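Local atomic coordinates of beta-carbonic anhydrase (Methanothermobacter thermautotrophicus, PDB entry 1G5C), a protein that catalyses the reversible hydration of carbon dioxide to bicarbonate, as a zinc-dependent carbonic anhydrase of the beta class. Residues L27-C32 / E81-G86; D34-D39 / I156-G161. All blocks are in the same frame, centred on the assembly; numbering follows the deposited sequence.

Contact 1 of 2, residues L27-C32 / E81-G86. With ZN (zinc ion), chain G.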
loop_
_atom_site.group_PDB
_atom_site.type_symbol
_atom_site.label_atom_id
_atom_site.label_comp_id
_atom_site.label_asym_id
_atom_site.label_seq_id
_atom_site.Cartn_x
_atom_site.Cartn_y
_atom_site.Cartn_z
ATOM N N LEU A 27 0.194 7.241 -12.861
ATOM C CA LEU A 27 0.118 7.775 -11.500
ATOM C C LEU A 27 0.327 6.840 -10.304
ATOM O O LEU A 27 -0.125 5.685 -10.294
ATOM C CB LEU A 27 -1.277 8.379 -11.318
ATOM C CG LEU A 27 -1.640 9.849 -11.206
ATOM C CD1 LEU A 27 -2.996 10.103 -11.866
ATOM C CD2 LEU A 27 -1.700 10.222 -9.743
ATOM N N CYS A 28 0.976 7.364 -9.272
ATOM C CA CYS A 28 1.138 6.613 -8.029
ATOM C C CYS A 28 0.744 7.583 -6.930
ATOM O O CYS A 28 1.282 8.699 -6.853
ATOM C CB CYS A 28 2.572 6.158 -7.789
ATOM S SG CYS A 28 2.715 5.357 -6.151
ATOM N N ILE A 29 -0.207 7.171 -6.096
ATOM C CA ILE A 29 -0.681 8.000 -4.994
ATOM C C ILE A 29 -0.161 7.402 -3.683
ATOM O O ILE A 29 -0.239 6.182 -3.457
ATOM C CB ILE A 29 -2.245 8.020 -4.903
ATOM C CG1 ILE A 29 -2.885 8.423 -6.238
ATOM C CG2 ILE A 29 -2.683 8.965 -3.798
ATOM C CD1 ILE A 29 -2.708 9.884 -6.611
ATOM N N ILE A 30 0.376 8.255 -2.821
ATOM C CA ILE A 30 0.849 7.817 -1.515
ATOM C C ILE A 30 -0.028 8.553 -0.489
ATOM O O ILE A 30 -0.083 9.789 -0.480
ATOM C CB ILE A 30 2.340 8.182 -1.296
ATOM C CG1 ILE A 30 3.213 7.383 -2.269
ATOM C CG2 ILE A 30 2.754 7.862 0.135
ATOM C CD1 ILE A 30 4.667 7.830 -2.346
ATOM N N THR A 31 -0.731 7.803 0.353
ATOM C CA THR A 31 -1.584 8.435 1.345
ATOM C C THR A 31 -1.691 7.633 2.644
ATOM O O THR A 31 -0.910 6.691 2.877
ATOM C CB THR A 31 -2.990 8.751 0.737
ATOM O OG1 THR A 31 -3.721 9.612 1.634
ATOM C CG2 THR A 31 -3.782 7.443 0.457
ATOM N N CYS A 32 -2.636 8.006 3.499
ATOM C CA CYS A 32 -2.777 7.363 4.800
ATOM C C CYS A 32 -3.800 6.230 4.818
ATOM O O CYS A 32 -4.647 6.132 3.927
ATOM C CB CYS A 32 -3.137 8.427 5.863
ATOM S SG CYS A 32 -3.199 7.812 7.578
ATOM N N GLU A 81 4.706 9.898 -12.346
ATOM C CA GLU A 81 4.168 10.952 -11.493
ATOM C C GLU A 81 3.699 10.368 -10.166
ATOM O O GLU A 81 2.902 9.423 -10.131
ATOM C CB GLU A 81 2.999 11.661 -12.189
ATOM C CG GLU A 81 2.326 12.752 -11.354
ATOM C CD GLU A 81 1.484 13.698 -12.203
ATOM O OE1 GLU A 81 0.932 13.246 -13.233
ATOM O OE2 GLU A 81 1.370 14.893 -11.845
ATOM N N ILE A 82 4.194 10.936 -9.077
ATOM C CA ILE A 82 3.824 10.474 -7.745
ATOM C C ILE A 82 3.198 11.638 -6.988
ATOM O O ILE A 82 3.707 12.765 -7.050
ATOM C CB ILE A 82 5.070 10.006 -6.947
ATOM C CG1 ILE A 82 5.761 8.856 -7.676
ATOM C CG2 ILE A 82 4.651 9.589 -5.532
ATOM C CD1 ILE A 82 7.087 8.453 -7.055
ATOM N N ILE A 83 2.109 11.366 -6.275
ATOM C CA ILE A 83 1.426 12.391 -5.491
ATOM C C ILE A 83 1.225 11.910 -4.063
ATOM O O ILE A 83 0.523 10.911 -3.820
ATOM C CB ILE A 83 0.007 12.735 -6.058
ATOM C CG1 ILE A 83 0.098 13.174 -7.514
ATOM C CG2 ILE A 83 -0.620 13.860 -5.235
ATOM C CD1 ILE A 83 -1.281 13.397 -8.187
ATOM N N ILE A 84 1.856 12.588 -3.113
ATOM C CA ILE A 84 1.654 12.220 -1.725
ATOM C C ILE A 84 0.442 13.042 -1.316
ATOM O O ILE A 84 0.368 14.241 -1.644
ATOM C CB ILE A 84 2.852 12.615 -0.833
ATOM C CG1 ILE A 84 4.106 11.838 -1.263
ATOM C CG2 ILE A 84 2.500 12.358 0.644
ATOM C CD1 ILE A 84 5.411 12.266 -0.543
ATOM N N VAL A 85 -0.526 12.404 -0.654
ATOM C CA VAL A 85 -1.712 13.112 -0.190
ATOM C C VAL A 85 -1.899 12.921 1.320
ATOM O O VAL A 85 -2.262 11.829 1.800
ATOM C CB VAL A 85 -3.006 12.638 -0.917
ATOM C CG1 VAL A 85 -4.210 13.461 -0.433
ATOM C CG2 VAL A 85 -2.851 12.786 -2.424
ATOM N N GLY A 86 -1.594 13.968 2.084
ATOM C CA GLY A 86 -1.817 13.884 3.514
ATOM C C GLY A 86 -3.242 14.349 3.738
ATOM O O GLY A 86 -3.930 14.712 2.777
HETATM ZN ZN ZN G . -3.959 9.804 8.700
HETATM O O HOH W 1 -5.364 9.343 10.092
#

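Contact 2 of 2, residues D34-D39 / I156-G161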
loop_
_atom_site.group_PDB
_atom_site.type_symbol
_atom_site.label_atom_id
_atom_site.label_comp_id
_atom_site.label_asym_id
_atom_site.label_seq_id
_atom_site.Cartn_x
_atom_site.Cartn_y
_atom_site.Cartn_z
ATOM N N ASP A 34 -6.132 5.925 6.982
ATOM C CA ASP A 34 -7.346 6.486 7.570
ATOM C C ASP A 34 -8.607 6.042 6.814
ATOM O O ASP A 34 -8.700 6.179 5.588
ATOM C CB ASP A 34 -7.256 8.033 7.581
ATOM C CG ASP A 34 -8.221 8.661 8.585
ATOM O OD1 ASP A 34 -9.445 8.659 8.335
ATOM O OD2 ASP A 34 -7.749 9.117 9.642
ATOM N N SER A 35 -9.585 5.524 7.546
ATOM C CA SER A 35 -10.823 5.026 6.927
ATOM C C SER A 35 -11.685 6.074 6.247
ATOM O O SER A 35 -12.509 5.736 5.387
ATOM C CB SER A 35 -11.690 4.265 7.947
ATOM O OG SER A 35 -12.306 5.151 8.863
ATOM N N ARG A 36 -11.501 7.343 6.606
ATOM C CA ARG A 36 -12.301 8.398 5.991
ATOM C C ARG A 36 -11.846 8.755 4.578
ATOM O O ARG A 36 -12.520 9.523 3.870
ATOM C CB ARG A 36 -12.280 9.644 6.877
ATOM C CG ARG A 36 -12.936 9.404 8.220
ATOM C CD ARG A 36 -12.659 10.549 9.145
ATOM N NE ARG A 36 -11.279 10.503 9.613
ATOM C CZ ARG A 36 -10.736 11.413 10.413
ATOM N NH1 ARG A 36 -11.446 12.461 10.846
ATOM N NH2 ARG A 36 -9.482 11.256 10.797
ATOM N N LEU A 37 -10.706 8.210 4.169
ATOM C CA LEU A 37 -10.197 8.468 2.825
ATOM C C LEU A 37 -10.782 7.476 1.827
ATOM O O LEU A 37 -10.718 7.695 0.616
ATOM C CB LEU A 37 -8.668 8.368 2.798
ATOM C CG LEU A 37 -7.946 9.509 3.519
ATOM C CD1 LEU A 37 -6.464 9.189 3.708
ATOM C CD2 LEU A 37 -8.136 10.793 2.706
ATOM N N ILE A 38 -11.334 6.375 2.322
ATOM C CA ILE A 38 -11.917 5.385 1.415
ATOM C C ILE A 38 -13.068 6.067 0.681
ATOM O O ILE A 38 -13.858 6.785 1.304
ATOM C CB ILE A 38 -12.464 4.152 2.187
ATOM C CG1 ILE A 38 -11.321 3.458 2.937
ATOM C CG2 ILE A 38 -13.107 3.153 1.201
ATOM C CD1 ILE A 38 -11.800 2.337 3.881
ATOM N N ASP A 39 -13.132 5.869 -0.639
ATOM C CA ASP A 39 -14.182 6.442 -1.492
ATOM C C ASP A 39 -13.986 7.942 -1.699
ATOM O O ASP A 39 -13.851 8.415 -2.824
ATOM C CB ASP A 39 -15.584 6.196 -0.879
ATOM C CG ASP A 39 -16.679 5.981 -1.944
ATOM O OD1 ASP A 39 -16.509 6.440 -3.095
ATOM O OD2 ASP A 39 -17.728 5.352 -1.624
ATOM N N ILE A 156 -5.460 16.928 1.835
ATOM C CA ILE A 156 -6.899 16.966 1.612
ATOM C C ILE A 156 -7.671 17.194 2.918
ATOM O O ILE A 156 -7.286 16.675 3.962
ATOM C CB ILE A 156 -7.395 15.628 0.959
ATOM C CG1 ILE A 156 -8.859 15.760 0.535
ATOM C CG2 ILE A 156 -7.250 14.449 1.954
ATOM C CD1 ILE A 156 -9.361 14.550 -0.308
ATOM N N ASP A 157 -8.744 17.985 2.854
ATOM C CA ASP A 157 -9.604 18.215 4.020
ATOM C C ASP A 157 -10.352 16.890 4.203
ATOM O O ASP A 157 -11.103 16.479 3.321
ATOM C CB ASP A 157 -10.611 19.339 3.736
ATOM C CG ASP A 157 -11.506 19.640 4.937
ATOM O OD1 ASP A 157 -12.206 18.718 5.434
ATOM O OD2 ASP A 157 -11.508 20.802 5.391
ATOM N N ILE A 158 -10.169 16.235 5.345
ATOM C CA ILE A 158 -10.782 14.939 5.570
ATOM C C ILE A 158 -12.320 14.908 5.583
ATOM O O ILE A 158 -12.935 13.847 5.405
ATOM C CB ILE A 158 -10.198 14.290 6.863
ATOM C CG1 ILE A 158 -10.483 12.778 6.874
ATOM C CG2 ILE A 158 -10.768 14.967 8.120
ATOM C CD1 ILE A 158 -9.860 12.012 5.695
ATOM N N ASN A 159 -12.953 16.060 5.751
ATOM C CA ASN A 159 -14.408 16.082 5.760
ATOM C C ASN A 159 -15.048 16.536 4.455
ATOM O O ASN A 159 -16.137 16.087 4.113
ATOM C CB ASN A 159 -14.906 16.967 6.905
ATOM C CG ASN A 159 -14.391 16.507 8.253
ATOM O OD1 ASN A 159 -14.588 15.356 8.643
ATOM N ND2 ASN A 159 -13.716 17.396 8.965
ATOM N N THR A 160 -14.371 17.407 3.716
ATOM C CA THR A 160 -14.926 17.946 2.481
ATOM C C THR A 160 -14.301 17.404 1.184
ATOM O O THR A 160 -14.930 17.461 0.127
ATOM C CB THR A 160 -14.796 19.488 2.468
ATOM O OG1 THR A 160 -13.425 19.845 2.230
ATOM C CG2 THR A 160 -15.232 20.089 3.832
ATOM N N GLY A 161 -13.074 16.888 1.258
ATOM C CA GLY A 161 -12.420 16.366 0.063
ATOM C C GLY A 161 -11.687 17.444 -0.724
ATOM O O GLY A 161 -11.089 17.185 -1.774
HETATM O O HOH W 2 -14.030 13.561 10.737
#

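Contact 1 of 2, residues L27-C32 / E81-G86
Cys28 and Ile30 lie opposite Ile82 and Ile84 on neighbouring parallel strands of the central sheet of the beta-carbonic anhydrase fold, and bond to the residues flanking them. The axes of the two segments approach to 4.6 Å. Four backbone bonds join them: Cys28 N to Glu81 O, Ile83 N to Cys28 O, Ile30 N to Ile83 O and Val85 N to Ile30 O. The last is short, 2.7 Å from Val85 N to Ile30 O. CA-H...O contacts reinforce this ladder.

Apolar side chains pack on both faces. On one, Leu27 CD2 crosses over to Ile83 CD1 at 3.6 Å, and Ile29 lies alongside Ile83. Helix 40-45 covers the Ile29 and Val85 end of this face. On the other, Ile30 CD1 reaches back to Ile82 CG2 at 3.6 Å, while its CB lies beside Ile84 CG1. Leu139 of helix 128-141 packs against these three isoleucines.

At the C-terminal ends lie the zinc ligand and the one side-chain hydrogen bond between the strands. Cys32 SG binds the zinc ion at 2.4 Å; His87, Cys90 and a water complete the site. Just before it, Thr31 holds OG1 anti to the backbone N (chi1 -168°). From there the hydroxyl donates to the carbonyl, with 2.7 Å between Thr31 OG1 and Val85 O.

Contact 2 of 2, residues D34-D39 / I156-G161
Ile158 wedges against Arg36 and Leu37, joining two loops beside the zinc site. Its CG1 lies over one face of the Arg36 guanidinium, toward the rim, 3.6 Å from Arg36 NE. Ile158 CD1 continues to Arg36 CB, and meets Leu37 CD2 at 3.7 Å. The Ile158 side chain crosses both partners at about a right angle. Leu37 CD2 also touches Ile156 CG2. A water bridges the loops, accepting from Arg36 NH1 and donating to Asn159 OD1, 2.8 Å from each.

Asp34 fixes the arginine. The Arg36 chain bends at chi3 (-74°), which brings the guanidinium side-on to the carboxylate. Arg36 NE binds Asp34 OD1 at 2.9 Å, and Arg36 NH2 binds Asp34 OD2 at 3.0 Å, both on the syn side but somewhat out of the carboxylate plane. The anti lone pair of OD1 takes Arg36 N, an Asx turn. The Asp34-Arg36 pair beside the metal is a familiar feature of beta-class active sites. A leucine in place of Arg36 would probably leave the Asp34 carboxylate without its charged mate, held here by the Asx turn alone, and cost the water link to Asn159. Asp89 forms a second salt bridge, with Arg36 NH1. Within the other loop, Asp157 OD1 accepts from Asn159 N and Thr160 N.

Arg49 of the second subunit bonds to Arg36 O. His87 of strand 81-87 packs against Leu37, Ile156 and Ile158, while helix 40-45 meets Ile156 through Leu41 and Ala44.

Overall arrangement
Both contacts are buried, contact 1 at the centre of the chain and contact 2 toward its edge, against the second subunit. Contact 1 is strand pairing, built on regular backbone bonds and aliphatic packing. Contact 2 joins loops by aliphatic packing and one water; its salt bridge lies within 34-39 and sets the arginine in place. Both involve the same sheet: the 34-39 loop follows strand 27-32, and Ile156 ends the strand next to 81-87. They meet directly where Gly86 O probably accepts from Ile156 N at 2.9 Å, and where Leu37 packs on Thr31. The zinc links them further: contact 1 supplies the ligand Cys32, and contact 2 places Asp34 close by.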